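Local coordinates for capsid (Human calicivirus NLV/Boxer/2001/US, PDB 4RDL), which forms the outer spikes of the norovirus particle through its protrusion domain, the part crystallised here, which binds Lewis y tetrasaccharide, a histo-blood group antigen, at residues A[18-21]-A[22-25]; A[101-104]-A[105-109]; A[231-234]-A[235-239]. One frame throughout, in Å; residues are numbered along the deposited sequence.

Overall arrangement
Interactions 1 and 3 form one connected region, their centres about 10 Å apart. The end of the 18-25 stretch runs into the start of helix 235-244: Ser25 N meets Glu236 OE2 at 2.8 Å, Ser25 O meets Gln235 N at 2.9 Å, both probable hydrogen bonds, and Met24 CE packs on Phe237 CE1 at 3.7 Å. Interaction 2 stands apart, its centre about 24 Å from that of interaction 1 and about 16 Å from that of interaction 3, and touches neither. Residues 101-109 lead into strand 113-121, which carries Asp114 and His116 of one glycan pocket. None of the three contacts contains a residue that lines a pocket.

Interaction 1. Residues A[18-21]-A[22-25]; sequences NIPM and NLMS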
ATOM      1  N   ASN A  18       7.843   6.404  14.210  1.00 15.27           N
ATOM      2  CA  ASN A  18       8.744   7.528  14.048  1.00 18.59           C
ATOM      3  C   ASN A  18       8.882   7.809  12.554  1.00 18.64           C
ATOM      4  O   ASN A  18       9.978   7.728  11.984  1.00 24.37           O
ATOM      5  CB  ASN A  18      10.104   7.140  14.626  1.00 23.63           C
ATOM      6  CG  ASN A  18      11.120   8.242  14.528  1.00 27.55           C
ATOM      7  OD1 ASN A  18      10.792   9.417  14.679  1.00 31.61           O
ATOM      8  ND2 ASN A  18      12.372   7.868  14.283  1.00 31.68           N
ATOM      9  N   ILE A  19       7.741   8.079  11.928  1.00 13.80           N
ATOM     10  CA  ILE A  19       7.640   8.418  10.511  1.00 13.91           C
ATOM     11  C   ILE A  19       6.779   9.669  10.372  1.00 12.34           C
ATOM     12  O   ILE A  19       5.706   9.758  10.979  1.00 11.85           O
ATOM     13  CB  ILE A  19       6.940   7.293   9.719  1.00 14.60           C
ATOM     14  CG1 ILE A  19       7.709   5.978   9.832  1.00 18.09           C
ATOM     15  CG2 ILE A  19       6.774   7.680   8.246  1.00 14.78           C
ATOM     16  CD1 ILE A  19       6.937   4.784   9.354  1.00 22.80           C
ATOM     17  N   PRO A  20       7.230  10.645   9.570  1.00 11.18           N
ATOM     18  CA  PRO A  20       6.400  11.836   9.362  1.00 11.44           C
ATOM     19  C   PRO A  20       5.011  11.491   8.837  1.00 10.43           C
ATOM     20  O   PRO A  20       4.841  10.574   8.026  1.00 11.05           O
ATOM     21  CB  PRO A  20       7.189  12.640   8.328  1.00 12.91           C
ATOM     22  CG  PRO A  20       8.607  12.221   8.544  1.00 14.28           C
ATOM     23  CD  PRO A  20       8.525  10.751   8.878  1.00 12.90           C
ATOM     24  N   MET A  21       4.017  12.237   9.298  1.00 10.87           N
ATOM     25  CA  MET A  21       2.631  11.930   8.981  1.00 10.30           C
ATOM     26  C   MET A  21       2.389  11.832   7.477  1.00 10.39           C
ATOM     27  O   MET A  21       1.660  10.938   7.012  1.00 11.35           O
ATOM     28  CB  MET A  21       1.695  12.976   9.593  1.00 10.65           C
ATOM     29  CG  MET A  21       0.222  12.613   9.438  1.00 11.66           C
ATOM     30  SD  MET A  21      -0.909  13.846  10.109  1.00 12.59           S
ATOM     31  CE  MET A  21      -0.643  15.197   8.959  1.00 13.31           C
ATOM     32  N   ASN A  22       2.996  12.747   6.723  1.00  9.87           N
ATOM     33  CA  ASN A  22       2.765  12.821   5.280  1.00 10.35           C
ATOM     34  C   ASN A  22       3.503  11.773   4.446  1.00  9.63           C
ATOM     35  O   ASN A  22       3.397  11.780   3.213  1.00 11.77           O
ATOM     36  CB  ASN A  22       3.009  14.231   4.735  1.00 12.36           C
ATOM     37  CG  ASN A  22       4.469  14.640   4.784  1.00 13.81           C
ATOM     38  OD1 ASN A  22       5.232  14.223   5.666  1.00 12.81           O
ATOM     39  ND2 ASN A  22       4.861  15.485   3.840  1.00 17.13           N
ATOM     40  N   LEU A  23       4.212  10.866   5.120  1.00 10.16           N
ATOM     41  CA  LEU A  23       4.799   9.700   4.464  1.00 10.17           C
ATOM     42  C   LEU A  23       3.992   8.430   4.727  1.00  9.72           C
ATOM     43  O   LEU A  23       4.298   7.378   4.176  1.00 10.99           O
ATOM     44  CB  LEU A  23       6.248   9.475   4.904  1.00 11.01           C
ATOM     45  CG  LEU A  23       7.230  10.605   4.587  1.00 14.78           C
ATOM     46  CD1 LEU A  23       8.656  10.202   4.915  1.00 15.52           C
ATOM     47  CD2 LEU A  23       7.108  11.023   3.141  1.00 16.75           C
ATOM     48  N   MET A  24       2.973   8.523   5.576  1.00  9.79           N
ATOM     49  CA  MET A  24       2.154   7.358   5.895  1.00  9.81           C
ATOM     50  C   MET A  24       0.882   7.325   5.059  1.00  8.91           C
ATOM     51  O   MET A  24       0.469   8.345   4.503  1.00 11.01           O
ATOM     52  CB  MET A  24       1.830   7.306   7.393  1.00 11.75           C
ATOM     53  CG  MET A  24       3.058   6.958   8.226  1.00 12.10           C
ATOM     54  SD  MET A  24       2.741   6.817   9.989  1.00 16.07           S
ATOM     55  CE  MET A  24       2.467   8.546  10.379  1.00 19.12           C
ATOM     56  N   SER A  25       0.271   6.147   4.965  1.00  9.38           N
ATOM     57  CA  SER A  25      -0.937   5.964   4.181  1.00  9.05           C
ATOM     58  C   SER A  25      -2.221   6.122   4.989  1.00  8.46           C
ATOM     59  O   SER A  25      -2.285   5.793   6.173  1.00  9.52           O
ATOM     60  CB  SER A  25      -0.927   4.556   3.563  1.00  9.86           C
ATOM     61  OG  SER A  25      -2.073   4.332   2.741  1.00 10.51           O
TER
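Ile19 sets its CG2 methyl against both Leu23 and Met24, 3.8 Å from Leu23 CB and equally close to Met24 CG. Its beta-branch explains this: with chi1 at -60°, CG1 stands beside the backbone N, leaving CG2 as the branch that faces the turn. Met24 runs straight to its sulfur and then bends, which carries CE back to 3.5 Å from Ile19 O. Pro20 comes next, its ring alongside Leu23 and pointing the same way, with Pro20 CD 4.0 Å from Leu23 CD1. Without an N-H to satisfy, and with phi already fixed near a helical value, proline fits well just ahead of a 3-10 turn. Pro20 O accepts Leu23 N at 3.0 Å. Met21 repeats the pattern, its O taking Met24 N at 3.1 Å, while its side chain leaves the turn for Ile33, Ile292 and Phe296. Ile19 and Leu23 also pack on Asn243 and Val65 of the second subunit, which places the turn at the dimer interface. Two backbone hydrogen bonds thus close the turn and apolar contacts fill in around it; no side-chain hydrogen bond or salt bridge joins 18-21 to 22-25.

Interaction 2. Residues A[101-104]-A[105-109]; sequences SPAP and LGFPD
The Phe107 ring meets Ala103 and Pro104 obliquely, while the next residue, Pro108, lays its CD over one face, 3.5 Å above the plane and offset toward the rim. Ala103 CB reaches the root of the aromatic side chain, 3.8 Å from Phe107 CB and 3.9 Å from Phe107 CG; a small methyl group lets the backbone come this near. Pro104 runs beside the phenylalanine in the same direction and brings its CD to 4.1 Å from Phe107 CD1. A chi1 of -164° sends the ring out alongside Pro104, with Ala103 CB at its root.

What folds the chain on itself is a type II beta turn from Pro104 to Phe107. Its closing bond joins Phe107 N to Pro104 O at 3.1 Å. Leu105 holds the extended second position, and Gly106 the third, where its positive phi would press a side chain against the preceding carbonyl oxygen. Glu90 accepts the Leu105 N-H, and Gly106 shares a backbone hydrogen bond with Thr62.

The turn belongs to the loop between strands 83-89 and 113-121. Leu88 of strand 83-89 packs on Pro104 and Phe107, and Met73 of the adjacent antiparallel strand 72-80 touches Phe107 and Pro108, so the phenylalanine is buried against the sheet.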
ATOM      1  N   SER A 101     -15.832 -12.579   9.876  1.00 30.19           N
ATOM      2  CA  SER A 101     -15.454 -11.171  10.036  1.00 26.84           C
ATOM      3  C   SER A 101     -16.386 -10.457   9.067  1.00 19.02           C
ATOM      4  O   SER A 101     -17.049 -11.125   8.281  1.00 21.15           O
ATOM      5  CB  SER A 101     -13.972 -10.920   9.731  1.00 29.54           C
ATOM      6  OG  SER A 101     -13.683 -11.012   8.349  1.00 28.47           O
ATOM      7  N   PRO A 102     -16.491  -9.115   9.128  1.00 14.37           N
ATOM      8  CA  PRO A 102     -17.613  -8.544   8.368  1.00 13.98           C
ATOM      9  C   PRO A 102     -17.514  -8.799   6.867  1.00 13.47           C
ATOM     10  O   PRO A 102     -18.542  -8.903   6.200  1.00 13.27           O
ATOM     11  CB  PRO A 102     -17.513  -7.046   8.665  1.00 16.50           C
ATOM     12  CG  PRO A 102     -16.777  -6.968   9.963  1.00 16.80           C
ATOM     13  CD  PRO A 102     -15.795  -8.098   9.934  1.00 15.66           C
ATOM     14  N   ALA A 103     -16.292  -8.894   6.353  1.00 12.36           N
ATOM     15  CA  ALA A 103     -16.047  -9.139   4.944  1.00 11.39           C
ATOM     16  C   ALA A 103     -14.588  -9.539   4.857  1.00 11.05           C
ATOM     17  O   ALA A 103     -13.879  -9.496   5.866  1.00 12.02           O
ATOM     18  CB  ALA A 103     -16.309  -7.859   4.126  1.00 12.65           C
ATOM     19  N   PRO A 104     -14.122  -9.952   3.669  1.00 11.02           N
ATOM     20  CA  PRO A 104     -12.691 -10.259   3.568  1.00 11.27           C
ATOM     21  C   PRO A 104     -11.827  -9.076   4.017  1.00  9.42           C
ATOM     22  O   PRO A 104     -12.227  -7.912   3.875  1.00 10.19           O
ATOM     23  CB  PRO A 104     -12.503 -10.514   2.074  1.00 11.18           C
ATOM     24  CG  PRO A 104     -13.848 -11.012   1.615  1.00 12.22           C
ATOM     25  CD  PRO A 104     -14.843 -10.209   2.407  1.00 11.44           C
ATOM     26  N   LEU A 105     -10.642  -9.363   4.546  1.00  9.81           N
ATOM     27  CA  LEU A 105      -9.775  -8.289   5.015  1.00  9.97           C
ATOM     28  C   LEU A 105      -9.433  -7.321   3.883  1.00  8.69           C
ATOM     29  O   LEU A 105      -9.201  -7.739   2.742  1.00 10.03           O
ATOM     30  CB  LEU A 105      -8.503  -8.849   5.649  1.00 11.70           C
ATOM     31  CG  LEU A 105      -8.757  -9.829   6.794  1.00 12.27           C
ATOM     32  CD1 LEU A 105      -7.436 -10.237   7.444  1.00 16.31           C
ATOM     33  CD2 LEU A 105      -9.692  -9.207   7.831  1.00 15.04           C
ATOM     34  N   GLY A 106      -9.420  -6.025   4.195  1.00  9.70           N
ATOM     35  CA  GLY A 106      -9.115  -4.990   3.213  1.00 10.53           C
ATOM     36  C   GLY A 106     -10.317  -4.502   2.409  1.00  9.38           C
ATOM     37  O   GLY A 106     -10.238  -3.486   1.726  1.00 10.68           O
ATOM     38  N   PHE A 107     -11.434  -5.219   2.484  1.00  9.71           N
ATOM     39  CA  PHE A 107     -12.619  -4.885   1.699  1.00 10.04           C
ATOM     40  C   PHE A 107     -13.000  -3.409   1.906  1.00  8.67           C
ATOM     41  O   PHE A 107     -12.988  -2.925   3.030  1.00 10.16           O
ATOM     42  CB  PHE A 107     -13.779  -5.795   2.121  1.00 10.45           C
ATOM     43  CG  PHE A 107     -14.925  -5.822   1.145  1.00  9.02           C
ATOM     44  CD1 PHE A 107     -14.974  -6.774   0.127  1.00 10.23           C
ATOM     45  CD2 PHE A 107     -15.965  -4.915   1.249  1.00 10.16           C
ATOM     46  CE1 PHE A 107     -16.033  -6.805  -0.772  1.00 11.13           C
ATOM     47  CE2 PHE A 107     -17.033  -4.942   0.357  1.00 11.75           C
ATOM     48  CZ  PHE A 107     -17.070  -5.889  -0.653  1.00 11.31           C
ATOM     49  N   PRO A 108     -13.342  -2.688   0.823  1.00  9.10           N
ATOM     50  CA  PRO A 108     -13.719  -1.274   0.977  1.00  9.80           C
ATOM     51  C   PRO A 108     -14.802  -1.074   2.040  1.00  9.90           C
ATOM     52  O   PRO A 108     -15.782  -1.833   2.081  1.00 11.02           O
ATOM     53  CB  PRO A 108     -14.273  -0.908  -0.405  1.00 11.84           C
ATOM     54  CG  PRO A 108     -13.557  -1.813  -1.340  1.00 12.08           C
ATOM     55  CD  PRO A 108     -13.434  -3.127  -0.583  1.00  9.87           C
ATOM     56  N   ASP A 109     -14.640  -0.055   2.887  1.00 10.30           N
ATOM     57  CA  ASP A 109     -15.651   0.233   3.909  1.00 10.92           C
ATOM     58  C   ASP A 109     -16.462   1.495   3.607  1.00 10.97           C
ATOM     59  O   ASP A 109     -16.922   2.194   4.510  1.00 12.27           O
ATOM     60  CB  ASP A 109     -15.058   0.232   5.331  1.00 11.58           C
ATOM     61  CG  ASP A 109     -14.145   1.417   5.607  1.00 10.43           C
ATOM     62  OD1 ASP A 109     -13.833   2.183   4.674  1.00 11.37           O
ATOM     63  OD2 ASP A 109     -13.725   1.571   6.782  1.00 11.68           O
TER

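Interaction 3. Residues A[231-234]-A[235-239]; sequences CTLP and QEFVS
Phe237, in the first turn of helix 235-244, lays a ring face against the N-cap residue Pro234, a CH-pi contact, while Leu233 just before the cap and Val238 in the helix form a hydrophobic staple. Traced outward, Phe237 CB sits beside the cap carbonyl, 3.3 Å from Pro234 O. The next atom, CG, is roughly anti to its own carbonyl carbon (chi1 -88°), a torsion that turns the ring toward the preceding loop and puts Phe237 CG 3.9 Å from Pro234 CD. From there the two sides of the ring find different neighbours: CD1 touches Pro234 CG at 3.6 Å, whereas CD2 meets Leu233 CD2, the leucine crossing the aromatic side chain at about a right angle and its methyl arriving obliquely. Farther out, CE1 remains in van der Waals contact with Pro234 CG and is also touched by Met24 CE. The pyrrolidine ring thus leans on one face, with Pro234 CD 4.1 Å from the ring centroid and 23° off the normal. Proline carbons beside a ring nitrogen are slightly polarised, which suits them to face an aromatic. Phe217 of strand 213-220 also packs on Pro234.

A proline has no polar side chain with which to cap the first turn, but its lack of an N-H costs nothing here. Its carbonyl begins the helical bonding: Pro234 O receives Phe237 N at 3.0 Å and Val238 N at 3.4 Å, both weak. The polar side chains find partners away from the turn: the buried Gln235 NE2 binds the carbonyls of Thr64 and Val65, and Glu236, besides its link to Ser25, reaches Ser66 OG of the second subunit; a negative charge at this end of a helix should be favourable electrostatically. Val238 CG2 closes the staple 4.3 Å from Leu233 CD1.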
ATOM      1  N   CYS A 231      -9.931   8.940   7.902  1.00  9.31           N
ATOM      2  CA  CYS A 231      -9.726   7.672   8.595  1.00  9.60           C
ATOM      3  C   CYS A 231      -9.268   7.971  10.027  1.00  9.06           C
ATOM      4  O   CYS A 231      -8.859   9.094  10.329  1.00  9.54           O
ATOM      5  CB  CYS A 231      -8.716   6.784   7.854  1.00 10.87           C
ATOM      6  SG  CYS A 231      -7.012   7.346   7.943  1.00 10.06           S
ATOM      7  N   THR A 232      -9.365   6.989  10.914  1.00  9.78           N
ATOM      8  CA  THR A 232      -9.048   7.240  12.318  1.00 10.01           C
ATOM      9  C   THR A 232      -7.624   6.835  12.729  1.00  9.88           C
ATOM     10  O   THR A 232      -7.171   7.181  13.816  1.00 12.10           O
ATOM     11  CB  THR A 232     -10.120   6.652  13.267  1.00 12.21           C
ATOM     12  OG1 THR A 232     -10.531   5.358  12.801  1.00 14.18           O
ATOM     13  CG2 THR A 232     -11.351   7.570  13.321  1.00 13.27           C
ATOM     14  N   LEU A 233      -6.916   6.120  11.855  1.00 10.23           N
ATOM     15  CA  LEU A 233      -5.485   5.856  12.063  1.00 10.75           C
ATOM     16  C   LEU A 233      -4.747   5.726  10.735  1.00 10.21           C
ATOM     17  O   LEU A 233      -5.277   5.152   9.784  1.00 11.75           O
ATOM     18  CB  LEU A 233      -5.262   4.547  12.825  1.00 12.86           C
ATOM     19  CG  LEU A 233      -5.547   4.421  14.316  1.00 13.99           C
ATOM     20  CD1 LEU A 233      -5.356   2.967  14.767  1.00 14.14           C
ATOM     21  CD2 LEU A 233      -4.659   5.379  15.120  1.00 13.37           C
ATOM     22  N   PRO A 234      -3.496   6.212  10.682  1.00 10.26           N
ATOM     23  CA  PRO A 234      -2.639   5.890   9.536  1.00 10.04           C
ATOM     24  C   PRO A 234      -2.411   4.380   9.469  1.00  9.07           C
ATOM     25  O   PRO A 234      -2.318   3.722  10.514  1.00  9.98           O
ATOM     26  CB  PRO A 234      -1.319   6.595   9.872  1.00 11.98           C
ATOM     27  CG  PRO A 234      -1.694   7.655  10.884  1.00 13.28           C
ATOM     28  CD  PRO A 234      -2.798   7.035  11.687  1.00 12.14           C
ATOM     29  N   GLN A 235      -2.317   3.834   8.264  1.00  9.21           N
ATOM     30  CA  GLN A 235      -2.129   2.396   8.140  1.00  9.19           C
ATOM     31  C   GLN A 235      -0.860   1.923   8.858  1.00  9.68           C
ATOM     32  O   GLN A 235      -0.832   0.854   9.466  1.00  9.65           O
ATOM     33  CB  GLN A 235      -2.076   1.975   6.675  1.00  9.96           C
ATOM     34  CG  GLN A 235      -1.959   0.464   6.505  1.00  9.22           C
ATOM     35  CD  GLN A 235      -3.141  -0.273   7.110  1.00 10.26           C
ATOM     36  OE1 GLN A 235      -4.245   0.265   7.186  1.00 10.65           O
ATOM     37  NE2 GLN A 235      -2.920  -1.520   7.531  1.00 11.19           N
ATOM     38  N   GLU A 236       0.199   2.720   8.791  1.00  9.20           N
ATOM     39  CA  GLU A 236       1.450   2.283   9.388  1.00 10.00           C
ATOM     40  C   GLU A 236       1.378   2.284  10.922  1.00  9.50           C
ATOM     41  O   GLU A 236       2.156   1.595  11.569  1.00 10.87           O
ATOM     42  CB  GLU A 236       2.641   3.077   8.851  1.00 10.78           C
ATOM     43  CG  GLU A 236       3.025   2.720   7.408  1.00 11.99           C
ATOM     44  CD  GLU A 236       2.128   3.370   6.355  1.00 11.57           C
ATOM     45  OE1 GLU A 236       2.292   3.041   5.154  1.00 12.08           O
ATOM     46  OE2 GLU A 236       1.263   4.208   6.711  1.00 11.23           O
ATOM     47  N   PHE A 237       0.436   3.028  11.506  1.00  9.90           N
ATOM     48  CA  PHE A 237       0.182   2.869  12.943  1.00 10.30           C
ATOM     49  C   PHE A 237      -0.383   1.475  13.205  1.00  9.85           C
ATOM     50  O   PHE A 237      -0.027   0.827  14.192  1.00 11.66           O
ATOM     51  CB  PHE A 237      -0.830   3.896  13.469  1.00 10.55           C
ATOM     52  CG  PHE A 237      -0.224   5.202  13.914  1.00 11.08           C
ATOM     53  CD1 PHE A 237       0.631   5.917  13.088  1.00 13.36           C
ATOM     54  CD2 PHE A 237      -0.566   5.745  15.144  1.00 11.73           C
ATOM     55  CE1 PHE A 237       1.157   7.135  13.497  1.00 15.09           C
ATOM     56  CE2 PHE A 237      -0.043   6.969  15.558  1.00 13.17           C
ATOM     57  CZ  PHE A 237       0.818   7.657  14.738  1.00 14.84           C
ATOM     58  N   VAL A 238      -1.289   1.027  12.340  1.00 10.10           N
ATOM     59  CA  VAL A 238      -1.903  -0.288  12.518  1.00 11.47           C
ATOM     60  C   VAL A 238      -0.836  -1.388  12.520  1.00 11.99           C
ATOM     61  O   VAL A 238      -0.773  -2.211  13.442  1.00 12.80           O
ATOM     62  CB  VAL A 238      -2.968  -0.590  11.430  1.00 11.09           C
ATOM     63  CG1 VAL A 238      -3.521  -2.003  11.605  1.00 13.06           C
ATOM     64  CG2 VAL A 238      -4.085   0.446  11.470  1.00 12.91           C
ATOM     65  N   SER A 239       0.004  -1.417  11.487  1.00 11.47           N
ATOM     66  CA  SER A 239       1.021  -2.465  11.409  1.00 12.04           C
ATOM     67  C   SER A 239       2.016  -2.338  12.559  1.00 11.74           C
ATOM     68  O   SER A 239       2.521  -3.339  13.062  1.00 14.43           O
ATOM     69  CB  SER A 239       1.732  -2.471  10.054  1.00 13.62           C
ATOM     70  OG  SER A 239       2.228  -1.194   9.716  1.00 13.06           O
TER